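Local coordinates for replication protein (Sphinx1.76-related DNA, PDB 6H24) that probably initiates replication of its plasmid-like DNA, the chain here being the N-terminal winged-helix (WH1) domain of the longer protein, seen as a two-chain assembly, at residues V5-N8 with A9-A13; L17-V20 with E21-I25; T62-Q65 with A66-A70; G101-D105 with T106-E110; V118-I121 with T122-E125. All coordinates share one frame; numbering follows the deposited sequence. Where two conformers were deposited one is given.

Contact 1: residues V5-N8 with A9-A13; sequences VKDN and ALMNA
Helix 2-14 brings D7 and M11 together one turn apart, on the side that meets the rest of the domain. The M11 side chain approaches the D7 main chain and carboxylate at once: its CG lies 3.1 Å from D7 O and 3.2 Å from D7 OD1. With CG beside the backbone nitrogen (chi1 -65°), the M11 chain bends twice beyond it (chi2 -53°), which curls SD and CE back along the helix toward L124 of helix 121-128. The D7 carboxylate has a partner of its own across that interface, a salt bridge from D7 OD2 to R123. On the outer side, N8 O is gripped twice. It takes the helical bond from N12 N at 3.0 Å and a weak, bent one from N12 ND2 at 3.1 Å (122° at the hydrogen), so the exposed N12 amide folds back on its own helix. Inward, L10 lies among F79, W96, L120 and L124, while A9 rests on Y81. K6 reaches away to give its NZ to the carbonyl of A116. Polar asparagines outside and leucine and methionine inside make this an amphipathic first helix, laid over strand 78-85 and helix 121-128 of a winged-helix domain.

Contact 2: residues L17-V20 with E21-I25; sequences LALV and EQRLI
E21 reaches back to the chain just ahead of its own helix and accepts the A18 N-H on OE1, at 3.0 Å and nearly straight (160°). The donor arrives from above the carboxylate plane. Next to it, A18 O receives the first regular helical bond, from Q22 N at 3.0 Å. L17 crosses the E21 chain at about a right angle, with its CG 3.9 Å from E21 OE2. Eight residues on, I25 CD1 meets L17 CD2 at 3.8 Å. On the exposed flank, L19 CD2 sits over the centre of one face of the R23 guanidinium, 3.6 Å from CZ. The extended R23 chain crosses L19 obliquely, and L19, its CG anti to the backbone N, brings CD2 there. Further out, R77 forms a salt bridge with E21 OE2, so both carboxylate oxygens are engaged and the group's rotation is held. W96 and F128 pack against L17 and I25, and Y52 and F56 line R23. A18 occupies the N-cap of helix 19-34, and the glutamate three residues on bonds to its N-H: this is the side-chain-to-backbone half of a capping box, here without a polar side chain at the cap.

Contact 3: residues T62-Q65 with A66-A70; sequences TAYQ and ALKDA
Y64 and K68 stand one turn apart on helix 60-75, and their side chains cross at a slant: K68 CD passes 3.8 Å from Y64 OH. The four-residue spacing puts them on one side of the helix, and matching first torsions, CG anti to the backbone nitrogen in both (chi1 171° for Y64, -169° for K68), carry the two side chains the same way. Their polar ends converge on one acceptor, D104 OD1, which probably hydrogen-bonds Y64 OH and forms a salt bridge with K68 NZ; K68 also makes a cation-pi contact with Y102. The tight part of the helix is its inner strip, where the A63 and L67 side chains press on Y52 of helix 49-56, and A66 and A70 take V20 of helix 19-34. The small alanines are consistent with a close approach of these helices. In the winged-helix domain, helices 49-56 and 60-75 fit the helix-turn-helix, and the hairpin of strands 97-103 and 108-113, which carries D104, is probably the wing. The outer side is much looser. Q65, bent at chi2 (66°), turns its amide toward the exposed D69, and Q65 NE2 gives D69 OD2 only a weak bond of 3.3 Å, the two flat groups lying well away from coplanar. At the other end of that amide, Q65 OE1 accepts a hydrogen from water 1 at 2.9 Å, and the same water accepts one from K68 NZ at 2.8 Å.

Contact 4: residues G101-D105 with T106-E110; sequences GYMDD and TATVE
M103 and T108 pair at the turn end of the hairpin formed by strands 97-103 and 108-113, probably the wing-bearing hairpin of the winged-helix sheet, in which 108-113 lies between 45-48 and 97-103. Backbone bonds come first. M103 N meets T108 O at 2.9 Å and 168°, while the return bond from T108 N to M103 O is weak at 3.4 Å. Further along, E110 N reaches G101 O at 2.8 Å, and G101 N returns a weak bond to E110 O. D104 and D105 form the corners of a type I turn, weakly closed from T106 N to M103 O. A107, with positive phi (52°), then forms a G1 beta bulge, both A107 and T108 facing M103. Between the two hydrogen-bonded pairs, V109 makes a bent CA-H...O contact with G101 O, 3.2 Å from CA to O. Polar side chains add one link: T106 OG1 and T108 OG1 share a hydrogen bond of 2.9 Å. M103 CB lies close to both, 3.4 Å from T106 OG1 and 3.5 Å from T108 OG1, and its side chain runs alongside T108. Apolar contact is slight, Y102 CB to V109 CG1 at 4.1 Å, on the face covered by Y64. Strand 97-103 is outermost within the chain, and its G101 and Y102 pair with an antiparallel strand of the second subunit; main-chain bonding thus continues the sheet across the interface, with a salt bridge from E110 to R85 of that subunit alongside.

Contact 5: residues V118-I121 with T122-E125; sequences VPLI and TRLE
L120 and R123 both set CG beside the backbone nitrogen (chi1 -70° and -69°), which lays the two side chains next to each other, pointing the same way, with L120 CD2 3.9 Å from R123 CG. Beyond CG the arginine bends at chi2 and chi3 and carries its guanidinium away from the leucine, where NH1 forms a salt bridge with E126 and NE serves D7. On the other flank, I121 CD1 faces L124 CD1 at 4.3 Å, a looser apolar touch. The chain here passes from a short 3-10 segment at V118-P119 into helix 121-128, with L120 as N-cap. L120 O accepts L124 N at 3.0 Å, and I121 O takes E125 N at 2.9 Å, so regular helical bonding starts at once. T122 N, in the first turn, is met instead by water 2, which accepts a weak bond from it at 2.9 Å and donates to P119 O at 2.8 Å. The water thereby joins the loop to the helix start on the outer side, by the exposed T122. Inward, I121 packs on I29 and F113, L124 on W96 and V117, and the E125 carboxylate pairs with R33.

All five contacts lie in one WH1 domain, but at different depths. Contacts 2 and 5, nearest the chain's centre, are helix starts: one is capped by a glutamate, the other is bridged by water. Contacts 1 and 3 are mid-helix turns further out, each with an apolar inner strip and a polar outer side. Contact 4 is the single hairpin and the one that meets the second subunit. Contacts 1 and 5 share a salt bridge and methionine-leucine packing, whereas contacts 2 and 3 join through valine on alanine. Contacts 3 and 4 meet through charge and aromatic rings, on the opposite side of the chain's centre from contacts 1 and 5.

Contact 1: residues V5-N8 with A9-A13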
loop_
_atom_site.group_PDB
_atom_site.type_symbol
_atom_site.label_atom_id
_atom_site.label_comp_id
_atom_site.label_asym_id
_atom_site.label_seq_id
_atom_site.Cartn_x
_atom_site.Cartn_y
_atom_site.Cartn_z
ATOM N N VAL A 5 -11.891 -0.351 17.110
ATOM C CA VAL A 5 -12.279 0.674 16.146
ATOM C C VAL A 5 -11.836 0.279 14.742
ATOM O O VAL A 5 -12.597 0.414 13.775
ATOM C CB VAL A 5 -11.707 2.043 16.557
ATOM C CG1 VAL A 5 -12.013 3.086 15.500
ATOM C CG2 VAL A 5 -12.303 2.486 17.884
ATOM N N LYS A 6 -10.587 -0.175 14.596
ATOM C CA LYS A 6 -10.101 -0.552 13.269
ATOM C C LYS A 6 -10.867 -1.762 12.743
ATOM O O LYS A 6 -11.251 -1.799 11.570
ATOM C CB LYS A 6 -8.590 -0.795 13.293
ATOM C CG LYS A 6 -8.006 -1.070 11.898
ATOM C CD LYS A 6 -6.479 -1.246 11.878
ATOM C CE LYS A 6 -5.952 -2.369 12.737
ATOM N NZ LYS A 6 -4.493 -2.526 12.472
ATOM N N ASP A 7 -11.081 -2.768 13.600
ATOM C CA ASP A 7 -11.860 -3.945 13.222
ATOM C C ASP A 7 -13.225 -3.521 12.693
ATOM O O ASP A 7 -13.647 -3.942 11.609
ATOM C CB ASP A 7 -11.985 -4.851 14.457
ATOM C CG ASP A 7 -12.655 -6.201 14.181
ATOM O OD1 ASP A 7 -13.609 -6.275 13.382
ATOM O OD2 ASP A 7 -12.242 -7.201 14.820
ATOM N N ASN A 8 -13.898 -2.626 13.421
ATOM C CA ASN A 8 -15.207 -2.142 12.998
ATOM C C ASN A 8 -15.131 -1.458 11.642
ATOM O O ASN A 8 -15.975 -1.687 10.767
ATOM C CB ASN A 8 -15.762 -1.164 14.031
ATOM C CG ASN A 8 -16.239 -1.849 15.287
ATOM O OD1 ASN A 8 -16.427 -3.067 15.317
ATOM N ND2 ASN A 8 -16.456 -1.066 16.335
ATOM N N ALA A 9 -14.145 -0.576 11.464
ATOM C CA ALA A 9 -14.028 0.150 10.203
ATOM C C ALA A 9 -13.769 -0.806 9.047
ATOM O O ALA A 9 -14.348 -0.654 7.963
ATOM C CB ALA A 9 -12.920 1.198 10.298
ATOM N N LEU A 10 -12.889 -1.786 9.251
ATOM C CA LEU A 10 -12.572 -2.726 8.180
ATOM C C LEU A 10 -13.772 -3.607 7.850
ATOM O O LEU A 10 -14.050 -3.873 6.672
ATOM C CB LEU A 10 -11.368 -3.579 8.574
ATOM C CG LEU A 10 -10.879 -4.538 7.489
ATOM C CD1 LEU A 10 -10.391 -3.726 6.295
ATOM C CD2 LEU A 10 -9.782 -5.453 7.995
ATOM N N MET A 11 -14.492 -4.086 8.870
ATOM C CA MET A 11 -15.642 -4.944 8.610
ATOM C C MET A 11 -16.741 -4.185 7.874
ATOM O O MET A 11 -17.367 -4.724 6.953
ATOM C CB MET A 11 -16.182 -5.517 9.922
ATOM C CG MET A 11 -15.239 -6.464 10.661
ATOM S SD MET A 11 -14.601 -7.824 9.649
ATOM C CE MET A 11 -12.876 -7.355 9.519
ATOM N N ASN A 12 -16.985 -2.929 8.253
ATOM C CA ASN A 12 -17.975 -2.138 7.534
ATOM C C ASN A 12 -17.535 -1.918 6.093
ATOM O O ASN A 12 -18.353 -1.976 5.167
ATOM C CB ASN A 12 -18.201 -0.804 8.243
ATOM C CG ASN A 12 -19.210 -0.911 9.372
ATOM O OD1 ASN A 12 -20.352 -1.318 9.162
ATOM N ND2 ASN A 12 -18.795 -0.533 10.575
ATOM N N ALA A 13 -16.242 -1.664 5.882
ATOM C CA ALA A 13 -15.735 -1.503 4.522
ATOM C C ALA A 13 -15.802 -2.809 3.738
ATOM O O ALA A 13 -15.953 -2.790 2.509
ATOM C CB ALA A 13 -14.298 -0.976 4.567
#

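Contact 2: residues L17-V20 with E21-I25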
loop_
_atom_site.group_PDB
_atom_site.type_symbol
_atom_site.label_atom_id
_atom_site.label_comp_id
_atom_site.label_asym_id
_atom_site.label_seq_id
_atom_site.Cartn_x
_atom_site.Cartn_y
_atom_site.Cartn_z
ATOM N N LEU A 17 -16.792 -4.936 -0.917
ATOM C CA LEU A 17 -16.058 -5.806 -1.818
ATOM C C LEU A 17 -17.025 -6.711 -2.567
ATOM O O LEU A 17 -17.963 -7.260 -1.985
ATOM C CB LEU A 17 -15.064 -6.669 -1.041
ATOM C CG LEU A 17 -13.687 -6.089 -0.734
ATOM C CD1 LEU A 17 -13.805 -4.731 -0.058
ATOM C CD2 LEU A 17 -12.889 -7.077 0.111
ATOM N N ALA A 18 -16.774 -6.895 -3.858
ATOM C CA ALA A 18 -17.486 -7.909 -4.620
ATOM C C ALA A 18 -17.115 -9.309 -4.137
ATOM O O ALA A 18 -16.082 -9.522 -3.490
ATOM C CB ALA A 18 -17.178 -7.765 -6.113
ATOM N N LEU A 19 -17.982 -10.275 -4.456
ATOM C CA LEU A 19 -17.733 -11.655 -4.051
ATOM C C LEU A 19 -16.368 -12.133 -4.537
ATOM O O LEU A 19 -15.645 -12.807 -3.799
ATOM C CB LEU A 19 -18.838 -12.566 -4.583
ATOM C CG LEU A 19 -18.728 -14.058 -4.270
ATOM C CD1 LEU A 19 -18.729 -14.315 -2.772
ATOM C CD2 LEU A 19 -19.859 -14.826 -4.951
ATOM N N VAL A 20 -15.995 -11.794 -5.775
ATOM C CA VAL A 20 -14.725 -12.291 -6.298
ATOM C C VAL A 20 -13.559 -11.718 -5.497
ATOM O O VAL A 20 -12.527 -12.379 -5.326
ATOM C CB VAL A 20 -14.576 -11.980 -7.797
ATOM C CG1 VAL A 20 -14.576 -10.479 -8.047
ATOM C CG2 VAL A 20 -13.316 -12.651 -8.332
ATOM N N GLU A 21 -13.695 -10.487 -5.000
ATOM C CA GLU A 21 -12.640 -9.897 -4.183
ATOM C C GLU A 21 -12.552 -10.586 -2.827
ATOM O O GLU A 21 -11.455 -10.802 -2.305
ATOM C CB GLU A 21 -12.893 -8.407 -3.998
ATOM C CG GLU A 21 -12.795 -7.562 -5.254
ATOM C CD GLU A 21 -13.259 -6.152 -4.975
ATOM O OE1 GLU A 21 -14.419 -5.826 -5.310
ATOM O OE2 GLU A 21 -12.470 -5.378 -4.394
ATOM N N GLN A 22 -13.705 -10.918 -2.240
ATOM C CA GLN A 22 -13.719 -11.696 -1.008
ATOM C C GLN A 22 -13.046 -13.045 -1.208
ATOM O O GLN A 22 -12.264 -13.493 -0.359
ATOM C CB GLN A 22 -15.157 -11.890 -0.529
ATOM C CG GLN A 22 -15.863 -10.592 -0.214
ATOM C CD GLN A 22 -17.246 -10.805 0.351
ATOM O OE1 GLN A 22 -17.672 -11.936 0.581
ATOM N NE2 GLN A 22 -17.961 -9.711 0.582
ATOM N N ARG A 23 -13.323 -13.698 -2.335
ATOM C CA ARG A 23 -12.737 -15.003 -2.600
ATOM C C ARG A 23 -11.251 -14.889 -2.913
ATOM O O ARG A 23 -10.470 -15.774 -2.540
ATOM C CB ARG A 23 -13.499 -15.683 -3.735
ATOM C CG ARG A 23 -14.877 -16.147 -3.291
ATOM C CD ARG A 23 -15.683 -16.676 -4.445
ATOM N NE ARG A 23 -16.906 -17.336 -4.004
ATOM C CZ ARG A 23 -17.855 -17.759 -4.832
ATOM N NH1 ARG A 23 -17.723 -17.564 -6.136
ATOM N NH2 ARG A 23 -18.939 -18.357 -4.358
ATOM N N LEU A 24 -10.837 -13.820 -3.594
ATOM C CA LEU A 24 -9.410 -13.588 -3.794
ATOM C C LEU A 24 -8.685 -13.574 -2.450
ATOM O O LEU A 24 -7.634 -14.209 -2.282
ATOM C CB LEU A 24 -9.197 -12.276 -4.544
ATOM C CG LEU A 24 -7.764 -11.753 -4.625
ATOM C CD1 LEU A 24 -6.894 -12.659 -5.468
ATOM C CD2 LEU A 24 -7.768 -10.347 -5.205
ATOM N N ILE A 25 -9.234 -12.838 -1.482
ATOM C CA ILE A 25 -8.610 -12.749 -0.161
ATOM C C ILE A 25 -8.620 -14.106 0.532
ATOM O O ILE A 25 -7.602 -14.541 1.090
ATOM C CB ILE A 25 -9.306 -11.665 0.682
ATOM C CG1 ILE A 25 -8.970 -10.280 0.129
ATOM C CG2 ILE A 25 -8.902 -11.766 2.154
ATOM C CD1 ILE A 25 -9.809 -9.168 0.730
#

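Contact 3: residues T62-Q65 with A66-A70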
loop_
_atom_site.group_PDB
_atom_site.type_symbol
_atom_site.label_atom_id
_atom_site.label_comp_id
_atom_site.label_asym_id
_atom_site.label_seq_id
_atom_site.Cartn_x
_atom_site.Cartn_y
_atom_site.Cartn_z
ATOM N N THR A 62 -13.197 -18.391 -17.299
ATOM C CA THR A 62 -13.202 -17.005 -16.852
ATOM C C THR A 62 -12.565 -16.820 -15.483
ATOM O O THR A 62 -12.511 -15.689 -14.993
ATOM C CB THR A 62 -14.638 -16.464 -16.798
ATOM O OG1 THR A 62 -15.437 -17.299 -15.950
ATOM C CG2 THR A 62 -15.251 -16.413 -18.188
ATOM N N ALA A 63 -12.046 -17.890 -14.875
ATOM C CA ALA A 63 -11.603 -17.812 -13.486
ATOM C C ALA A 63 -10.390 -16.902 -13.348
ATOM O O ALA A 63 -10.352 -16.035 -12.470
ATOM C CB ALA A 63 -11.283 -19.211 -12.957
ATOM N N TYR A 64 -9.397 -17.062 -14.224
ATOM C CA TYR A 64 -8.202 -16.236 -14.113
ATOM C C TYR A 64 -8.519 -14.764 -14.355
ATOM O O TYR A 64 -8.110 -13.898 -13.578
ATOM C CB TYR A 64 -7.123 -16.713 -15.077
ATOM C CG TYR A 64 -5.946 -15.766 -15.155
ATOM C CD1 TYR A 64 -5.175 -15.494 -14.038
ATOM C CD2 TYR A 64 -5.622 -15.128 -16.343
ATOM C CE1 TYR A 64 -4.098 -14.622 -14.105
ATOM C CE2 TYR A 64 -4.549 -14.255 -16.423
ATOM C CZ TYR A 64 -3.791 -14.006 -15.297
ATOM O OH TYR A 64 -2.723 -13.142 -15.362
ATOM N N GLN A 65 -9.258 -14.456 -15.428
ATOM C CA GLN A 65 -9.599 -13.061 -15.689
ATOM C C GLN A 65 -10.369 -12.458 -14.519
ATOM O O GLN A 65 -10.164 -11.291 -14.162
ATOM C CB GLN A 65 -10.409 -12.939 -16.978
ATOM C CG GLN A 65 -10.589 -11.501 -17.449
ATOM C CD GLN A 65 -9.270 -10.858 -17.865
ATOM O OE1 GLN A 65 -8.511 -11.425 -18.653
ATOM N NE2 GLN A 65 -8.988 -9.682 -17.325
ATOM N N ALA A 66 -11.271 -13.239 -13.913
ATOM C CA ALA A 66 -12.013 -12.754 -12.755
ATOM C C ALA A 66 -11.072 -12.375 -11.620
ATOM O O ALA A 66 -11.238 -11.322 -10.992
ATOM C CB ALA A 66 -12.999 -13.825 -12.285
ATOM N N LEU A 67 -10.070 -13.211 -11.355
ATOM C CA LEU A 67 -9.087 -12.894 -10.326
ATOM C C LEU A 67 -8.263 -11.671 -10.703
ATOM O O LEU A 67 -8.018 -10.792 -9.867
ATOM C CB LEU A 67 -8.167 -14.090 -10.116
ATOM C CG LEU A 67 -8.736 -15.331 -9.446
ATOM C CD1 LEU A 67 -7.636 -16.364 -9.438
ATOM C CD2 LEU A 67 -9.226 -15.024 -8.042
ATOM N N LYS A 68 -7.830 -11.597 -11.961
ATOM C CA LYS A 68 -7.061 -10.448 -12.423
ATOM C C LYS A 68 -7.842 -9.159 -12.224
ATOM O O LYS A 68 -7.306 -8.159 -11.723
ATOM C CB LYS A 68 -6.711 -10.666 -13.896
ATOM C CG LYS A 68 -5.713 -9.720 -14.494
ATOM C CD LYS A 68 -5.209 -10.318 -15.795
ATOM C CE LYS A 68 -4.557 -9.273 -16.667
ATOM N NZ LYS A 68 -4.184 -9.801 -18.011
ATOM N N ASP A 69 -9.122 -9.165 -12.603
ATOM C CA ASP A 69 -9.965 -7.987 -12.429
ATOM C C ASP A 69 -10.249 -7.701 -10.958
ATOM O O ASP A 69 -10.350 -6.536 -10.561
ATOM C CB ASP A 69 -11.271 -8.161 -13.206
ATOM C CG ASP A 69 -11.072 -8.066 -14.708
ATOM O OD1 ASP A 69 -11.863 -8.676 -15.454
ATOM O OD2 ASP A 69 -10.103 -7.409 -15.138
ATOM N N ALA A 70 -10.408 -8.747 -10.136
ATOM C CA ALA A 70 -10.641 -8.540 -8.707
ATOM C C ALA A 70 -9.440 -7.879 -8.037
ATOM O O ALA A 70 -9.603 -7.045 -7.137
ATOM C CB ALA A 70 -10.945 -9.873 -8.027
HETATM O O HOH W 1 -5.779 -11.618 -19.505
#

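Contact 4: residues G101-D105 with T106-E110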
loop_
_atom_site.group_PDB
_atom_site.type_symbol
_atom_site.label_atom_id
_atom_site.label_comp_id
_atom_site.label_asym_id
_atom_site.label_seq_id
_atom_site.Cartn_x
_atom_site.Cartn_y
_atom_site.Cartn_z
ATOM N N GLY A 101 -0.214 -8.187 -8.623
ATOM C CA GLY A 101 0.501 -8.645 -9.797
ATOM C C GLY A 101 -0.243 -9.780 -10.453
ATOM O O GLY A 101 -1.009 -10.501 -9.810
ATOM N N TYR A 102 -0.000 -9.943 -11.746
ATOM C CA TYR A 102 -0.603 -11.053 -12.468
ATOM C C TYR A 102 0.379 -11.631 -13.469
ATOM O O TYR A 102 1.178 -10.909 -14.079
ATOM C CB TYR A 102 -1.889 -10.624 -13.190
ATOM C CG TYR A 102 -1.672 -9.572 -14.242
ATOM C CD1 TYR A 102 -1.274 -9.921 -15.523
ATOM C CD2 TYR A 102 -1.890 -8.232 -13.965
ATOM C CE1 TYR A 102 -1.072 -8.956 -16.500
ATOM C CE2 TYR A 102 -1.704 -7.262 -14.930
ATOM C CZ TYR A 102 -1.292 -7.630 -16.194
ATOM O OH TYR A 102 -1.105 -6.663 -17.160
ATOM N N MET A 103 0.275 -12.950 -13.651
ATOM C CA MET A 103 1.074 -13.703 -14.616
ATOM C C MET A 103 0.123 -14.428 -15.566
ATOM O O MET A 103 -0.439 -15.472 -15.211
ATOM C CB MET A 103 1.983 -14.696 -13.909
ATOM C CG MET A 103 2.989 -14.062 -12.984
ATOM S SD MET A 103 3.962 -15.306 -12.124
ATOM C CE MET A 103 4.829 -16.039 -13.506
ATOM N N ASP A 104 -0.033 -13.895 -16.773
ATOM C CA ASP A 104 -0.962 -14.479 -17.731
ATOM C C ASP A 104 -0.590 -15.913 -18.081
ATOM O O ASP A 104 -1.473 -16.753 -18.297
ATOM C CB ASP A 104 -0.995 -13.629 -18.997
ATOM C CG ASP A 104 -1.714 -12.313 -18.799
ATOM O OD1 ASP A 104 -2.372 -12.125 -17.758
ATOM O OD2 ASP A 104 -1.594 -11.444 -19.692
ATOM N N ASP A 105 0.707 -16.204 -18.207
ATOM C CA ASP A 105 1.122 -17.502 -18.730
ATOM C C ASP A 105 0.859 -18.645 -17.751
ATOM O O ASP A 105 0.753 -19.799 -18.186
ATOM C CB ASP A 105 2.600 -17.459 -19.124
ATOM C CG ASP A 105 2.838 -16.666 -20.403
ATOM O OD1 ASP A 105 1.852 -16.170 -20.994
ATOM O OD2 ASP A 105 4.008 -16.537 -20.817
ATOM N N THR A 106 0.783 -18.363 -16.449
ATOM C CA THR A 106 0.528 -19.386 -15.441
ATOM C C THR A 106 -0.815 -19.236 -14.736
ATOM O O THR A 106 -1.100 -20.006 -13.812
ATOM C CB THR A 106 1.639 -19.380 -14.383
ATOM O OG1 THR A 106 1.739 -18.074 -13.799
ATOM C CG2 THR A 106 2.972 -19.768 -14.999
ATOM N N ALA A 107 -1.640 -18.273 -15.134
ATOM C CA ALA A 107 -2.947 -18.054 -14.514
ATOM C C ALA A 107 -2.825 -17.924 -12.999
ATOM O O ALA A 107 -3.536 -18.585 -12.237
ATOM C CB ALA A 107 -3.924 -19.172 -14.871
ATOM N N THR A 108 -1.917 -17.051 -12.570
ATOM C CA THR A 108 -1.699 -16.761 -11.160
ATOM C C THR A 108 -1.686 -15.256 -10.945
ATOM O O THR A 108 -1.331 -14.482 -11.845
ATOM C CB THR A 108 -0.379 -17.359 -10.656
ATOM O OG1 THR A 108 0.719 -16.769 -11.360
ATOM C CG2 THR A 108 -0.352 -18.852 -10.885
ATOM N N VAL A 109 -2.089 -14.846 -9.746
ATOM C CA VAL A 109 -1.994 -13.463 -9.306
ATOM C C VAL A 109 -1.222 -13.433 -7.986
ATOM O O VAL A 109 -0.970 -14.464 -7.359
ATOM C CB VAL A 109 -3.379 -12.799 -9.151
ATOM C CG1 VAL A 109 -4.131 -12.794 -10.490
ATOM C CG2 VAL A 109 -4.188 -13.500 -8.083
ATOM N N GLU A 110 -0.821 -12.229 -7.585
ATOM C CA GLU A 110 -0.035 -12.012 -6.380
ATOM C C GLU A 110 -0.554 -10.758 -5.694
ATOM O O GLU A 110 -0.840 -9.764 -6.361
ATOM C CB GLU A 110 1.448 -11.806 -6.692
ATOM C CG GLU A 110 2.258 -13.043 -6.929
ATOM C CD GLU A 110 3.737 -12.720 -6.978
ATOM O OE1 GLU A 110 4.098 -11.548 -6.721
ATOM O OE2 GLU A 110 4.532 -13.623 -7.289
#

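Contact 5: residues V118-I121 with T122-E125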
loop_
_atom_site.group_PDB
_atom_site.type_symbol
_atom_site.label_atom_id
_atom_site.label_comp_id
_atom_site.label_asym_id
_atom_site.label_seq_id
_atom_site.Cartn_x
_atom_site.Cartn_y
_atom_site.Cartn_z
ATOM N N VAL A 118 -3.096 -6.663 7.926
ATOM C CA VAL A 118 -2.443 -7.918 8.304
ATOM C C VAL A 118 -2.953 -8.472 9.638
ATOM O O VAL A 118 -3.242 -9.676 9.709
ATOM C CB VAL A 118 -0.922 -7.742 8.281
ATOM C CG1 VAL A 118 -0.240 -8.929 8.922
ATOM C CG2 VAL A 118 -0.403 -7.546 6.857
ATOM N N PRO A 119 -3.060 -7.688 10.717
ATOM C CA PRO A 119 -3.482 -8.273 12.005
ATOM C C PRO A 119 -4.937 -8.692 12.038
ATOM O O PRO A 119 -5.333 -9.417 12.958
ATOM C CB PRO A 119 -3.222 -7.154 13.023
ATOM C CG PRO A 119 -3.065 -5.906 12.227
ATOM C CD PRO A 119 -2.653 -6.274 10.841
ATOM N N LEU A 120 -5.738 -8.268 11.065
ATOM C CA LEU A 120 -7.152 -8.612 10.998
ATOM C C LEU A 120 -7.454 -9.655 9.927
ATOM O O LEU A 120 -8.622 -9.855 9.589
ATOM C CB LEU A 120 -7.977 -7.350 10.747
ATOM C CG LEU A 120 -8.028 -6.385 11.933
ATOM C CD1 LEU A 120 -8.511 -5.002 11.514
ATOM C CD2 LEU A 120 -8.910 -6.947 13.036
ATOM N N ILE A 121 -6.437 -10.339 9.397
ATOM C CA ILE A 121 -6.677 -11.297 8.321
ATOM C C ILE A 121 -7.574 -12.440 8.798
ATOM O O ILE A 121 -8.437 -12.909 8.049
ATOM C CB ILE A 121 -5.345 -11.815 7.755
ATOM C CG1 ILE A 121 -4.729 -10.775 6.817
ATOM C CG2 ILE A 121 -5.560 -13.101 6.974
ATOM C CD1 ILE A 121 -5.432 -10.677 5.469
ATOM N N THR A 122 -7.398 -12.907 10.038
ATOM C CA THR A 122 -8.260 -13.987 10.507
ATOM C C THR A 122 -9.701 -13.516 10.649
ATOM O O THR A 122 -10.632 -14.302 10.425
ATOM C CB THR A 122 -7.750 -14.578 11.821
ATOM O OG1 THR A 122 -6.468 -15.167 11.590
ATOM C CG2 THR A 122 -8.705 -15.663 12.306
ATOM N N ARG A 123 -9.908 -12.249 11.019
ATOM C CA ARG A 123 -11.262 -11.706 11.057
ATOM C C ARG A 123 -11.865 -11.656 9.657
ATOM O O ARG A 123 -13.058 -11.934 9.475
ATOM C CB ARG A 123 -11.254 -10.313 11.681
ATOM C CG ARG A 123 -10.930 -10.305 13.167
ATOM C CD ARG A 123 -12.130 -10.745 14.003
ATOM N NE ARG A 123 -13.250 -9.812 13.883
ATOM C CZ ARG A 123 -14.376 -10.049 13.211
ATOM N NH1 ARG A 123 -14.570 -11.201 12.582
ATOM N NH2 ARG A 123 -15.320 -9.119 13.174
ATOM N N LEU A 124 -11.059 -11.301 8.652
ATOM C CA LEU A 124 -11.561 -11.317 7.282
ATOM C C LEU A 124 -11.888 -12.734 6.829
ATOM O O LEU A 124 -12.871 -12.947 6.116
ATOM C CB LEU A 124 -10.556 -10.682 6.324
ATOM C CG LEU A 124 -10.352 -9.173 6.456
ATOM C CD1 LEU A 124 -9.221 -8.709 5.537
ATOM C CD2 LEU A 124 -11.637 -8.415 6.155
ATOM N N GLU A 125 -11.052 -13.711 7.191
ATOM C CA GLU A 125 -11.367 -15.095 6.842
ATOM C C GLU A 125 -12.730 -15.480 7.408
ATOM O O GLU A 125 -13.521 -16.148 6.731
ATOM C CB GLU A 125 -10.249 -16.033 7.306
ATOM C CG GLU A 125 -10.490 -17.508 6.949
ATOM C CD GLU A 125 -9.325 -18.431 7.301
ATOM O OE1 GLU A 125 -8.443 -18.043 8.098
ATOM O OE2 GLU A 125 -9.311 -19.573 6.784
HETATM O O HOH W 2 -7.009 -11.580 12.590
#